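Local coordinates for N-terminal acetyltransferase-like protein (Chaetomium thermophilum, PDB 5NNP) that probably acts as the helical-repeat auxiliary subunit of an N-terminal acetyltransferase, assisting the transfer of acetyl groups to other proteins, at residues K31-I36 with G44-M49; I53-G58 with Y88-N93; A312-M317 with E340-L345; E348-Y353 with G372-Y377. One frame throughout, in Å; residues are numbered along the deposited sequence.

Contact 1. Residues K31-I36 with G44-M49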
loop_
_atom_site.group_PDB
_atom_site.type_symbol
_atom_site.label_atom_id
_atom_site.label_comp_id
_atom_site.label_asym_id
_atom_site.label_seq_id
_atom_site.Cartn_x
_atom_site.Cartn_y
_atom_site.Cartn_z
ATOM N N LYS A 31 46.126 9.280 2.518
ATOM C CA LYS A 31 47.560 9.547 2.647
ATOM C C LYS A 31 48.363 8.641 1.719
ATOM O O LYS A 31 49.417 9.027 1.205
ATOM C CB LYS A 31 48.028 9.353 4.091
ATOM C CG LYS A 31 47.350 10.248 5.117
ATOM C CD LYS A 31 47.724 9.830 6.541
ATOM C CE LYS A 31 46.833 10.495 7.585
ATOM N NZ LYS A 31 46.965 9.853 8.920
ATOM N N ALA A 32 47.848 7.433 1.511
ATOM C CA ALA A 32 48.475 6.463 0.625
ATOM C C ALA A 32 48.293 6.863 -0.832
ATOM O O ALA A 32 49.259 6.913 -1.591
ATOM C CB ALA A 32 47.903 5.075 0.867
ATOM N N ALA A 33 47.051 7.148 -1.216
ATOM C CA ALA A 33 46.741 7.552 -2.588
ATOM C C ALA A 33 47.462 8.839 -2.979
ATOM O O ALA A 33 47.908 8.989 -4.113
ATOM C CB ALA A 33 45.239 7.719 -2.772
ATOM N N GLU A 34 47.582 9.765 -2.033
ATOM C CA GLU A 34 48.254 11.030 -2.302
ATOM C C GLU A 34 49.720 10.831 -2.654
ATOM O O GLU A 34 50.314 11.669 -3.331
ATOM C CB GLU A 34 48.138 11.973 -1.107
ATOM C CG GLU A 34 47.781 13.392 -1.505
ATOM C CD GLU A 34 46.453 13.464 -2.247
ATOM O OE1 GLU A 34 45.629 12.536 -2.088
ATOM O OE2 GLU A 34 46.234 14.444 -2.992
ATOM N N GLN A 35 50.303 9.724 -2.199
ATOM C CA GLN A 35 51.693 9.425 -2.522
ATOM C C GLN A 35 51.850 8.929 -3.964
ATOM O O GLN A 35 52.915 9.077 -4.564
ATOM C CB GLN A 35 52.270 8.397 -1.553
ATOM C CG GLN A 35 53.792 8.345 -1.588
ATOM C CD GLN A 35 54.369 7.292 -0.667
ATOM O OE1 GLN A 35 53.633 6.495 -0.081
ATOM N NE2 GLN A 35 55.694 7.281 -0.533
ATOM N N ILE A 36 50.795 8.339 -4.518
ATOM C CA ILE A 36 50.820 7.912 -5.914
ATOM C C ILE A 36 50.608 9.101 -6.837
ATOM O O ILE A 36 51.220 9.188 -7.903
ATOM C CB ILE A 36 49.737 6.861 -6.220
ATOM C CG1 ILE A 36 49.800 5.707 -5.223
ATOM C CG2 ILE A 36 49.877 6.347 -7.647
ATOM C CD1 ILE A 36 48.808 4.611 -5.521
ATOM N N GLY A 44 44.307 7.746 -13.390
ATOM C CA GLY A 44 42.860 7.679 -13.261
ATOM C C GLY A 44 42.307 6.735 -12.210
ATOM O O GLY A 44 41.437 7.118 -11.431
ATOM N N ASP A 45 42.795 5.498 -12.187
ATOM C CA ASP A 45 42.279 4.511 -11.247
ATOM C C ASP A 45 42.415 4.998 -9.815
ATOM O O ASP A 45 41.521 4.789 -8.997
ATOM C CB ASP A 45 42.995 3.175 -11.420
ATOM C CG ASP A 45 42.638 2.492 -12.719
ATOM O OD1 ASP A 45 42.054 3.166 -13.588
ATOM O OD2 ASP A 45 42.945 1.290 -12.872
ATOM N N THR A 46 43.524 5.669 -9.519
ATOM C CA THR A 46 43.753 6.191 -8.181
ATOM C C THR A 46 42.838 7.383 -7.870
ATOM O O THR A 46 42.330 7.507 -6.755
ATOM C CB THR A 46 45.229 6.596 -7.994
ATOM O OG1 THR A 46 46.059 5.438 -8.145
ATOM C CG2 THR A 46 45.456 7.193 -6.607
ATOM N N MET A 47 42.619 8.252 -8.852
ATOM C CA MET A 47 41.772 9.415 -8.635
ATOM C C MET A 47 40.355 8.973 -8.285
ATOM O O MET A 47 39.725 9.549 -7.394
ATOM C CB MET A 47 41.761 10.318 -9.866
ATOM C CG MET A 47 43.131 10.738 -10.347
ATOM S SD MET A 47 43.016 11.747 -11.839
ATOM C CE MET A 47 41.979 13.083 -11.256
ATOM N N SER A 48 39.871 7.949 -8.990
ATOM C CA SER A 48 38.552 7.365 -8.736
ATOM C C SER A 48 38.445 6.776 -7.333
ATOM O O SER A 48 37.432 6.951 -6.663
ATOM C CB SER A 48 38.232 6.272 -9.764
ATOM O OG SER A 48 38.212 6.783 -11.082
ATOM N N MET A 49 39.484 6.064 -6.905
ATOM C CA MET A 49 39.511 5.474 -5.569
ATOM C C MET A 49 39.481 6.546 -4.496
ATOM O O MET A 49 38.935 6.345 -3.414
ATOM C CB MET A 49 40.746 4.597 -5.393
ATOM C CG MET A 49 40.682 3.301 -6.167
ATOM S SD MET A 49 39.181 2.399 -5.764
ATOM C CE MET A 49 39.318 2.312 -3.980
#
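T46 sets its hydroxyl beside its own backbone N and anti to the carbonyl carbon (chi1 -62°), which leaves the methyl CG2 anti to that nitrogen and aimed at A33. On the other helix, I36 carries CG1 beside the backbone N (chi1 -52°), which sets CG2 anti to it, and the extended chi2 (-177°) carries CD1 outward; both methyls come up to T46 OG1. The two branches of T46 therefore have separate neighbours. CG2 lies 3.9 Å from A33 CB, a methyl against a methyl, while OG1 lies 3.9 Å from I36 CD1 and 4.0 Å from I36 CG2. All of these are van der Waals contacts, and no hydrogen bond crosses between the segments. A33 suits its place because its short side chain lets the backbones come close, with the CA atoms of A33 and T46 6.5 Å apart. A beta-branched isoleucine then sets two methyls, CG2 and CD1, beside the same threonine. Close joining of this kind, between helices 26-37 and 44-55 that follow one another across a short loop, is characteristic of tetratricopeptide repeats, in which small residues let successive helices pack tightly. The interface is buried and extends beyond these three residues: L13 of helix 9-22 packs on I36, and F14 of the same helix touches T46. Polar links lie nearby: H43 ND1 is hydrogen-bonded to the backbone N of T46 at the start of its helix, and E34 OE2 forms a salt bridge from helix 26-37 to K50 NZ on helix 44-55.

Contact 2. Residues I53-G58 with Y88-N93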
loop_
_atom_site.group_PDB
_atom_site.type_symbol
_atom_site.label_atom_id
_atom_site.label_comp_id
_atom_site.label_asym_id
_atom_site.label_seq_id
_atom_site.Cartn_x
_atom_site.Cartn_y
_atom_site.Cartn_z
ATOM N N ILE A 53 36.347 7.617 -1.419
ATOM C CA ILE A 53 36.600 7.993 -0.034
ATOM C C ILE A 53 36.061 9.385 0.263
ATOM O O ILE A 53 35.534 9.635 1.344
ATOM C CB ILE A 53 38.100 7.942 0.296
ATOM C CG1 ILE A 53 38.632 6.519 0.103
ATOM C CG2 ILE A 53 38.348 8.417 1.722
ATOM C CD1 ILE A 53 40.127 6.370 0.344
ATOM N N LEU A 54 36.185 10.289 -0.700
ATOM C CA LEU A 54 35.630 11.624 -0.537
ATOM C C LEU A 54 34.117 11.554 -0.368
ATOM O O LEU A 54 33.553 12.188 0.533
ATOM C CB LEU A 54 35.997 12.509 -1.727
ATOM C CG LEU A 54 37.477 12.875 -1.835
ATOM C CD1 LEU A 54 37.720 13.720 -3.068
ATOM C CD2 LEU A 54 37.939 13.607 -0.587
ATOM N N ASN A 55 33.469 10.771 -1.231
ATOM C CA ASN A 55 32.023 10.577 -1.176
ATOM C C ASN A 55 31.607 9.879 0.113
ATOM O O ASN A 55 30.520 10.120 0.640
ATOM C CB ASN A 55 31.544 9.776 -2.390
ATOM C CG ASN A 55 30.026 9.753 -2.521
ATOM O OD1 ASN A 55 29.386 8.747 -2.217
ATOM N ND2 ASN A 55 29.447 10.862 -2.979
ATOM N N ALA A 56 32.489 9.024 0.621
ATOM C CA ALA A 56 32.241 8.289 1.855
ATOM C C ALA A 56 32.460 9.166 3.089
ATOM O O ALA A 56 32.518 8.671 4.219
ATOM C CB ALA A 56 33.125 7.058 1.916
ATOM N N GLN A 57 32.589 10.472 2.867
ATOM C CA GLN A 57 32.742 11.421 3.961
ATOM C C GLN A 57 32.143 12.764 3.548
ATOM O O GLN A 57 32.721 13.823 3.792
ATOM C CB GLN A 57 34.220 11.566 4.355
ATOM C CG GLN A 57 34.473 12.269 5.701
ATOM C CD GLN A 57 34.268 11.363 6.915
ATOM O OE1 GLN A 57 33.271 10.646 7.011
ATOM N NE2 GLN A 57 35.219 11.398 7.849
ATOM N N GLY A 58 30.985 12.704 2.899
ATOM C CA GLY A 58 30.193 13.889 2.620
ATOM C C GLY A 58 30.661 14.774 1.479
ATOM O O GLY A 58 29.915 15.643 1.016
ATOM N N TYR A 88 26.662 7.937 -8.230
ATOM C CA TYR A 88 25.302 8.158 -8.715
ATOM C C TYR A 88 24.272 7.315 -7.992
ATOM O O TYR A 88 23.250 7.822 -7.551
ATOM C CB TYR A 88 25.212 7.858 -10.203
ATOM C CG TYR A 88 25.551 9.023 -11.089
ATOM C CD1 TYR A 88 25.025 10.278 -10.837
ATOM C CD2 TYR A 88 26.401 8.872 -12.171
ATOM C CE1 TYR A 88 25.328 11.356 -11.645
ATOM C CE2 TYR A 88 26.712 9.934 -12.976
ATOM C CZ TYR A 88 26.173 11.177 -12.716
ATOM O OH TYR A 88 26.482 12.255 -13.526
ATOM N N ARG A 89 24.532 6.021 -7.887
ATOM C CA ARG A 89 23.611 5.138 -7.190
ATOM C C ARG A 89 23.451 5.564 -5.740
ATOM O O ARG A 89 22.370 5.460 -5.176
ATOM C CB ARG A 89 24.081 3.693 -7.262
ATOM C CG ARG A 89 23.135 2.755 -6.594
ATOM C CD ARG A 89 23.619 1.346 -6.691
ATOM N NE ARG A 89 24.762 1.104 -5.829
ATOM C CZ ARG A 89 25.328 -0.086 -5.674
ATOM N NH1 ARG A 89 24.847 -1.128 -6.333
ATOM N NH2 ARG A 89 26.369 -0.237 -4.863
ATOM N N THR A 90 24.528 6.056 -5.139
ATOM C CA THR A 90 24.476 6.538 -3.766
ATOM C C THR A 90 23.591 7.765 -3.643
ATOM O O THR A 90 22.816 7.878 -2.695
ATOM C CB THR A 90 25.863 6.898 -3.223
ATOM O OG1 THR A 90 26.714 5.754 -3.280
ATOM C CG2 THR A 90 25.750 7.335 -1.784
ATOM N N ASN A 91 23.733 8.687 -4.595
ATOM C CA ASN A 91 22.936 9.914 -4.628
ATOM C C ASN A 91 21.563 9.700 -5.261
ATOM O O ASN A 91 20.892 10.649 -5.654
ATOM C CB ASN A 91 23.688 11.022 -5.369
ATOM C CG ASN A 91 24.825 11.614 -4.534
ATOM O OD1 ASN A 91 24.611 12.527 -3.733
ATOM N ND2 ASN A 91 26.040 11.095 -4.721
ATOM N N LYS A 92 21.172 8.436 -5.357
ATOM C CA LYS A 92 19.829 8.036 -5.762
ATOM C C LYS A 92 19.458 8.384 -7.202
ATOM O O LYS A 92 18.289 8.294 -7.572
ATOM C CB LYS A 92 18.802 8.639 -4.812
ATOM C CG LYS A 92 19.040 8.246 -3.376
ATOM C CD LYS A 92 19.452 6.793 -3.295
ATOM C CE LYS A 92 19.890 6.442 -1.889
ATOM N NZ LYS A 92 18.834 6.817 -0.933
ATOM N N ASN A 93 20.449 8.764 -8.003
ATOM C CA ASN A 93 20.254 8.951 -9.434
ATOM C C ASN A 93 20.511 7.657 -10.196
ATOM O O ASN A 93 21.543 7.482 -10.853
ATOM C CB ASN A 93 21.157 10.052 -9.976
ATOM C CG ASN A 93 20.881 10.364 -11.443
ATOM O OD1 ASN A 93 20.120 9.664 -12.123
ATOM N ND2 ASN A 93 21.509 11.421 -11.940
#
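Two helix ends of the tetratricopeptide-repeat array face each other here, where N55, in the last turn of helix 44-55, reaches T90 and N91 at the close of helix 78-90. Helix 78-90 stops in a Schellman motif: N93 N bonds to Y88 O at 3.0 Å, and K92, at positive phi (66°), is the C-prime residue. N55 holds CG anti to its backbone N (chi1 -170°), which carries the amide out toward the other helix. Its OD1 comes within 3.9 Å of T90 CG2, the two side chains pointing at each other across the gap between the helix ends. Its ND2 passes 3.8 Å from N91 ND2, with the amide planes 63° apart. Two amide nitrogens cannot serve each other as donor and acceptor, so this is mere proximity. Instead, T90 OG1 bonds to I86 O and N91 ND2 to L87 O, both carbonyls of helix 78-90. Threonine and asparagine suit such a place, being short enough to fold back on the last turn and polar enough for the surface. Helix 60-73 flanks the contact, with A63 touching N55 while T60 and F64 touch N91; beyond the turn, N93 caps E96 N at the start of helix 94-107.

Contact 3. Residues A312-M317 with E340-L345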
loop_
_atom_site.group_PDB
_atom_site.type_symbol
_atom_site.label_atom_id
_atom_site.label_comp_id
_atom_site.label_asym_id
_atom_site.label_seq_id
_atom_site.Cartn_x
_atom_site.Cartn_y
_atom_site.Cartn_z
ATOM N N ALA A 312 -33.536 -10.601 14.426
ATOM C CA ALA A 312 -32.785 -11.714 15.008
ATOM C C ALA A 312 -31.277 -11.452 15.040
ATOM O O ALA A 312 -30.595 -11.888 15.970
ATOM C CB ALA A 312 -33.075 -12.976 14.267
ATOM N N TYR A 313 -30.758 -10.736 14.046
ATOM C CA TYR A 313 -29.344 -10.391 14.041
ATOM C C TYR A 313 -29.058 -9.330 15.102
ATOM O O TYR A 313 -28.111 -9.465 15.881
ATOM C CB TYR A 313 -28.900 -9.906 12.654
ATOM C CG TYR A 313 -27.443 -9.545 12.554
ATOM C CD1 TYR A 313 -26.489 -10.517 12.327
ATOM C CD2 TYR A 313 -27.012 -8.224 12.689
ATOM C CE1 TYR A 313 -25.132 -10.195 12.230
ATOM C CE2 TYR A 313 -25.656 -7.886 12.597
ATOM C CZ TYR A 313 -24.723 -8.883 12.364
ATOM O OH TYR A 313 -23.375 -8.588 12.270
ATOM N N LEU A 314 -29.880 -8.282 15.142
ATOM C CA LEU A 314 -29.705 -7.212 16.128
ATOM C C LEU A 314 -29.777 -7.730 17.570
ATOM O O LEU A 314 -29.004 -7.302 18.424
ATOM C CB LEU A 314 -30.745 -6.110 15.921
ATOM C CG LEU A 314 -30.412 -5.114 14.813
ATOM C CD1 LEU A 314 -31.461 -4.015 14.760
ATOM C CD2 LEU A 314 -29.009 -4.511 15.009
ATOM N N THR A 315 -30.688 -8.659 17.837
ATOM C CA THR A 315 -30.811 -9.214 19.183
ATOM C C THR A 315 -29.523 -9.899 19.636
ATOM O O THR A 315 -29.081 -9.715 20.769
ATOM C CB THR A 315 -31.957 -10.230 19.285
ATOM O OG1 THR A 315 -33.189 -9.621 18.881
ATOM C CG2 THR A 315 -32.083 -10.742 20.724
ATOM N N LEU A 316 -28.942 -10.702 18.746
ATOM C CA LEU A 316 -27.642 -11.323 18.998
ATOM C C LEU A 316 -26.582 -10.292 19.365
ATOM O O LEU A 316 -25.863 -10.455 20.352
ATOM C CB LEU A 316 -27.157 -12.110 17.781
ATOM C CG LEU A 316 -27.673 -13.534 17.617
ATOM C CD1 LEU A 316 -27.321 -14.036 16.236
ATOM C CD2 LEU A 316 -27.073 -14.438 18.673
ATOM N N MET A 317 -26.475 -9.236 18.566
ATOM C CA MET A 317 -25.381 -8.299 18.765
ATOM C C MET A 317 -25.619 -7.452 20.017
ATOM O O MET A 317 -24.711 -7.261 20.828
ATOM C CB MET A 317 -25.186 -7.408 17.531
ATOM C CG MET A 317 -24.917 -8.183 16.243
ATOM S SD MET A 317 -23.339 -9.089 16.184
ATOM C CE MET A 317 -22.279 -7.875 15.385
ATOM N N GLU A 340 -34.858 2.863 7.936
ATOM C CA GLU A 340 -35.911 3.149 8.905
ATOM C C GLU A 340 -36.221 1.902 9.720
ATOM O O GLU A 340 -36.486 1.978 10.920
ATOM C CB GLU A 340 -37.169 3.668 8.200
ATOM C CG GLU A 340 -36.911 4.903 7.369
ATOM C CD GLU A 340 -38.117 5.368 6.598
ATOM O OE1 GLU A 340 -39.177 4.699 6.647
ATOM O OE2 GLU A 340 -37.996 6.422 5.940
ATOM N N THR A 341 -36.171 0.748 9.061
ATOM C CA THR A 341 -36.497 -0.509 9.715
ATOM C C THR A 341 -35.470 -0.838 10.799
ATOM O O THR A 341 -35.814 -1.374 11.853
ATOM C CB THR A 341 -36.578 -1.670 8.698
ATOM O OG1 THR A 341 -37.659 -1.440 7.786
ATOM C CG2 THR A 341 -36.814 -2.987 9.410
ATOM N N LEU A 342 -34.207 -0.517 10.545
ATOM C CA LEU A 342 -33.164 -0.845 11.506
ATOM C C LEU A 342 -33.307 0.004 12.759
ATOM O O LEU A 342 -33.083 -0.474 13.875
ATOM C CB LEU A 342 -31.780 -0.669 10.889
ATOM C CG LEU A 342 -31.424 -1.796 9.922
ATOM C CD1 LEU A 342 -30.079 -1.520 9.262
ATOM C CD2 LEU A 342 -31.438 -3.141 10.646
ATOM N N ALA A 343 -33.700 1.260 12.576
ATOM C CA ALA A 343 -33.914 2.151 13.708
ATOM C C ALA A 343 -35.136 1.706 14.535
ATOM O O ALA A 343 -35.102 1.680 15.777
ATOM C CB ALA A 343 -34.074 3.573 13.221
ATOM N N SER A 344 -36.202 1.339 13.833
ATOM C CA SER A 344 -37.409 0.862 14.479
ATOM C C SER A 344 -37.130 -0.399 15.291
ATOM O O SER A 344 -37.634 -0.549 16.397
ATOM C CB SER A 344 -38.505 0.603 13.440
ATOM O OG SER A 344 -39.653 0.016 14.026
ATOM N N LEU A 345 -36.326 -1.306 14.749
ATOM C CA LEU A 345 -36.003 -2.534 15.467
ATOM C C LEU A 345 -35.173 -2.269 16.723
ATOM O O LEU A 345 -35.361 -2.930 17.752
ATOM C CB LEU A 345 -35.264 -3.506 14.556
ATOM C CG LEU A 345 -36.176 -4.174 13.532
ATOM C CD1 LEU A 345 -35.343 -5.074 12.650
ATOM C CD2 LEU A 345 -37.285 -4.948 14.235
#
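Within residues 312-317 it is L314 that meets L342 and L345; most of the side chains around it serve other neighbours. A312 directs its methyl away from the second helix. Y313 packs on L329, its hydroxyl bonded to D291, and CG of M317 lies 3.7 Å above one face of its ring, toward the rim. L314 follows, with CG beside the backbone N (chi1 -81°) and the chain extended to CD1 (chi2 -176°). That one methyl does the touching: it lies 3.8 Å from L345 CB, 4.0 Å from L342 O and 4.2 Å from L342 CD2. It thus rests against one turn of helix 336-352, whose L342 and L345 stand three residues apart. Leucine suits the place, since its long branched chain reaches about halfway across the 7.9 Å between the CA atoms of L314 and L345, where L345 CB meets it. Such buried leucine contacts join neighbouring helices in an alpha-helical repeat scaffold, the fold of the auxiliary-subunit family; the short helix 325-329, which lies between these two in sequence, adds T325 and L329 against L314. Further on, T315 turns its hydroxyl back to K311 O, L316 lies against K294, and M317 packs on T325 and on an apolar side chain of another protein chain.

Contact 4. Residues E348-Y353 with G372-Y377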
loop_
_atom_site.group_PDB
_atom_site.type_symbol
_atom_site.label_atom_id
_atom_site.label_comp_id
_atom_site.label_asym_id
_atom_site.label_seq_id
_atom_site.Cartn_x
_atom_site.Cartn_y
_atom_site.Cartn_z
ATOM N N GLU A 348 -37.348 -0.947 19.236
ATOM C CA GLU A 348 -38.184 -2.069 19.635
ATOM C C GLU A 348 -37.475 -2.929 20.675
ATOM O O GLU A 348 -38.083 -3.387 21.639
ATOM C CB GLU A 348 -38.539 -2.897 18.407
ATOM C CG GLU A 348 -39.874 -3.564 18.437
ATOM C CD GLU A 348 -40.141 -4.329 17.147
ATOM O OE1 GLU A 348 -39.618 -5.457 17.005
ATOM O OE2 GLU A 348 -40.853 -3.804 16.260
ATOM N N TYR A 349 -36.184 -3.149 20.458
ATOM C CA TYR A 349 -35.356 -3.938 21.360
ATOM C C TYR A 349 -35.178 -3.219 22.701
ATOM O O TYR A 349 -35.299 -3.822 23.769
ATOM C CB TYR A 349 -34.003 -4.213 20.702
ATOM C CG TYR A 349 -32.979 -4.853 21.606
ATOM C CD1 TYR A 349 -32.209 -4.084 22.475
ATOM C CD2 TYR A 349 -32.772 -6.229 21.585
ATOM C CE1 TYR A 349 -31.283 -4.671 23.306
ATOM C CE2 TYR A 349 -31.837 -6.828 22.415
ATOM C CZ TYR A 349 -31.099 -6.041 23.271
ATOM O OH TYR A 349 -30.170 -6.631 24.091
ATOM N N LEU A 350 -34.876 -1.927 22.619
ATOM C CA LEU A 350 -34.806 -1.030 23.764
ATOM C C LEU A 350 -36.026 -1.152 24.671
ATOM O O LEU A 350 -35.924 -1.228 25.897
ATOM C CB LEU A 350 -34.696 0.399 23.273
ATOM C CG LEU A 350 -34.029 1.386 24.203
ATOM C CD1 LEU A 350 -32.604 0.932 24.433
ATOM C CD2 LEU A 350 -34.052 2.739 23.540
ATOM N N ASN A 351 -37.197 -1.158 24.055
ATOM C CA ASN A 351 -38.418 -1.243 24.819
ATOM C C ASN A 351 -38.583 -2.622 25.448
ATOM O O ASN A 351 -39.101 -2.740 26.565
ATOM C CB ASN A 351 -39.618 -0.911 23.941
ATOM C CG ASN A 351 -40.897 -1.480 24.486
ATOM O OD1 ASN A 351 -41.431 -0.997 25.487
ATOM N ND2 ASN A 351 -41.399 -2.522 23.838
ATOM N N GLU A 352 -38.128 -3.659 24.739
ATOM C CA GLU A 352 -38.279 -5.043 25.197
ATOM C C GLU A 352 -37.212 -5.469 26.201
ATOM O O GLU A 352 -37.291 -6.557 26.763
ATOM C CB GLU A 352 -38.259 -6.001 24.005
ATOM C CG GLU A 352 -39.424 -5.821 23.043
ATOM C CD GLU A 352 -39.218 -6.519 21.714
ATOM O OE1 GLU A 352 -40.167 -6.504 20.901
ATOM O OE2 GLU A 352 -38.119 -7.076 21.477
ATOM N N TYR A 353 -36.228 -4.605 26.440
ATOM C CA TYR A 353 -35.057 -4.982 27.220
ATOM C C TYR A 353 -35.350 -5.127 28.703
ATOM O O TYR A 353 -36.019 -4.287 29.311
ATOM C CB TYR A 353 -33.924 -3.970 27.042
ATOM C CG TYR A 353 -32.631 -4.451 27.674
ATOM C CD1 TYR A 353 -31.910 -5.505 27.101
ATOM C CD2 TYR A 353 -32.139 -3.879 28.847
ATOM C CE1 TYR A 353 -30.734 -5.975 27.671
ATOM C CE2 TYR A 353 -30.955 -4.339 29.427
ATOM C CZ TYR A 353 -30.258 -5.391 28.833
ATOM O OH TYR A 353 -29.081 -5.871 29.383
ATOM N N GLY A 372 -27.332 -0.416 26.721
ATOM C CA GLY A 372 -26.302 0.495 26.257
ATOM C C GLY A 372 -26.075 0.338 24.764
ATOM O O GLY A 372 -25.996 1.321 24.031
ATOM N N ALA A 373 -26.012 -0.909 24.306
ATOM C CA ALA A 373 -25.681 -1.195 22.913
ATOM C C ALA A 373 -26.763 -0.687 21.944
ATOM O O ALA A 373 -26.447 -0.180 20.872
ATOM C CB ALA A 373 -25.428 -2.713 22.719
ATOM N N ALA A 374 -28.030 -0.804 22.327
ATOM C CA ALA A 374 -29.117 -0.278 21.504
ATOM C C ALA A 374 -29.149 1.244 21.537
ATOM O O ALA A 374 -29.369 1.881 20.517
ATOM C CB ALA A 374 -30.460 -0.839 21.960
ATOM N N LEU A 375 -28.945 1.836 22.708
ATOM C CA LEU A 375 -28.960 3.291 22.800
ATOM C C LEU A 375 -27.795 3.846 21.984
ATOM O O LEU A 375 -27.926 4.852 21.287
ATOM C CB LEU A 375 -28.889 3.765 24.262
ATOM C CG LEU A 375 -30.114 3.526 25.162
ATOM C CD1 LEU A 375 -29.784 3.879 26.603
ATOM C CD2 LEU A 375 -31.338 4.325 24.700
ATOM N N TYR A 376 -26.657 3.168 22.062
ATOM C CA TYR A 376 -25.476 3.558 21.299
ATOM C C TYR A 376 -25.680 3.406 19.798
ATOM O O TYR A 376 -25.145 4.196 19.013
ATOM C CB TYR A 376 -24.266 2.733 21.729
ATOM C CG TYR A 376 -22.986 3.156 21.057
ATOM C CD1 TYR A 376 -22.487 4.438 21.222
ATOM C CD2 TYR A 376 -22.265 2.272 20.273
ATOM C CE1 TYR A 376 -21.309 4.828 20.616
ATOM C CE2 TYR A 376 -21.089 2.656 19.659
ATOM C CZ TYR A 376 -20.617 3.935 19.835
ATOM O OH TYR A 376 -19.447 4.320 19.231
ATOM N N TYR A 377 -26.433 2.379 19.396
ATOM C CA TYR A 377 -26.736 2.184 17.979
ATOM C C TYR A 377 -27.579 3.351 17.490
ATOM O O TYR A 377 -27.363 3.891 16.396
ATOM C CB TYR A 377 -27.474 0.869 17.718
ATOM C CG TYR A 377 -27.762 0.629 16.245
ATOM C CD1 TYR A 377 -28.850 1.236 15.609
ATOM C CD2 TYR A 377 -26.950 -0.202 15.487
ATOM C CE1 TYR A 377 -29.110 1.014 14.265
ATOM C CE2 TYR A 377 -27.200 -0.428 14.153
ATOM C CZ TYR A 377 -28.277 0.182 13.544
ATOM O OH TYR A 377 -28.514 -0.058 12.205
#
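A374 is the small bump of this interface, and Y349 and L350 form the hollow that receives it. Its CB sits 3.7 Å from Y349 CD1 and likewise 3.7 Å from L350 CD1, so one methyl nestles between two consecutive larger side chains. The next bump is L375, whose CD2 lies 3.4 Å from L350 CD2 while its CG approaches L350 CD1 to 3.7 Å; the two leucines cross at about a right angle, one fork against the other. L350 reaches both partners because its CG is roughly anti to the backbone N (chi1 -154°) with the fork folded round (chi2 62°). Alanine suits the centre, where the backbones are nearest, and leucine the flank, where there is more distance to fill. The helix segments run roughly antiparallel (152°), with the segment axes 9.3 Å apart at their closest, as befits adjoining helices of a TPR-like solenoid. F318 of helix 303-320 touches A374 and meets the Y349 ring edge-to-face, while Y349 OH bonds to D319, keeping the tyrosine's polar end satisfied. Across the segments themselves every contact is apolar, which implies that cohesion here comes from shape fit and exclusion of water, with hydrogen bonding left to the surroundings.

The contacts follow one another along the chain and form two pairs on opposite sides of its centre. Contacts 1 and 2 share helix 44-55, using its beginning and its end, and their centres are about 17 Å apart; they carry the N-terminal tetratricopeptide array from helix 26-37 to helix 78-90. Contacts 3 and 4 share helix 336-352, with centres about 9 Å apart, and touch directly where L342 CB meets Y377 OH at 3.6 Å. About 81 Å separates the centres of contacts 1 and 3. The same device, one helix meeting two others, one earlier and one later in the chain, thus recurs at distant points, building a long all-helical scaffold from local joints.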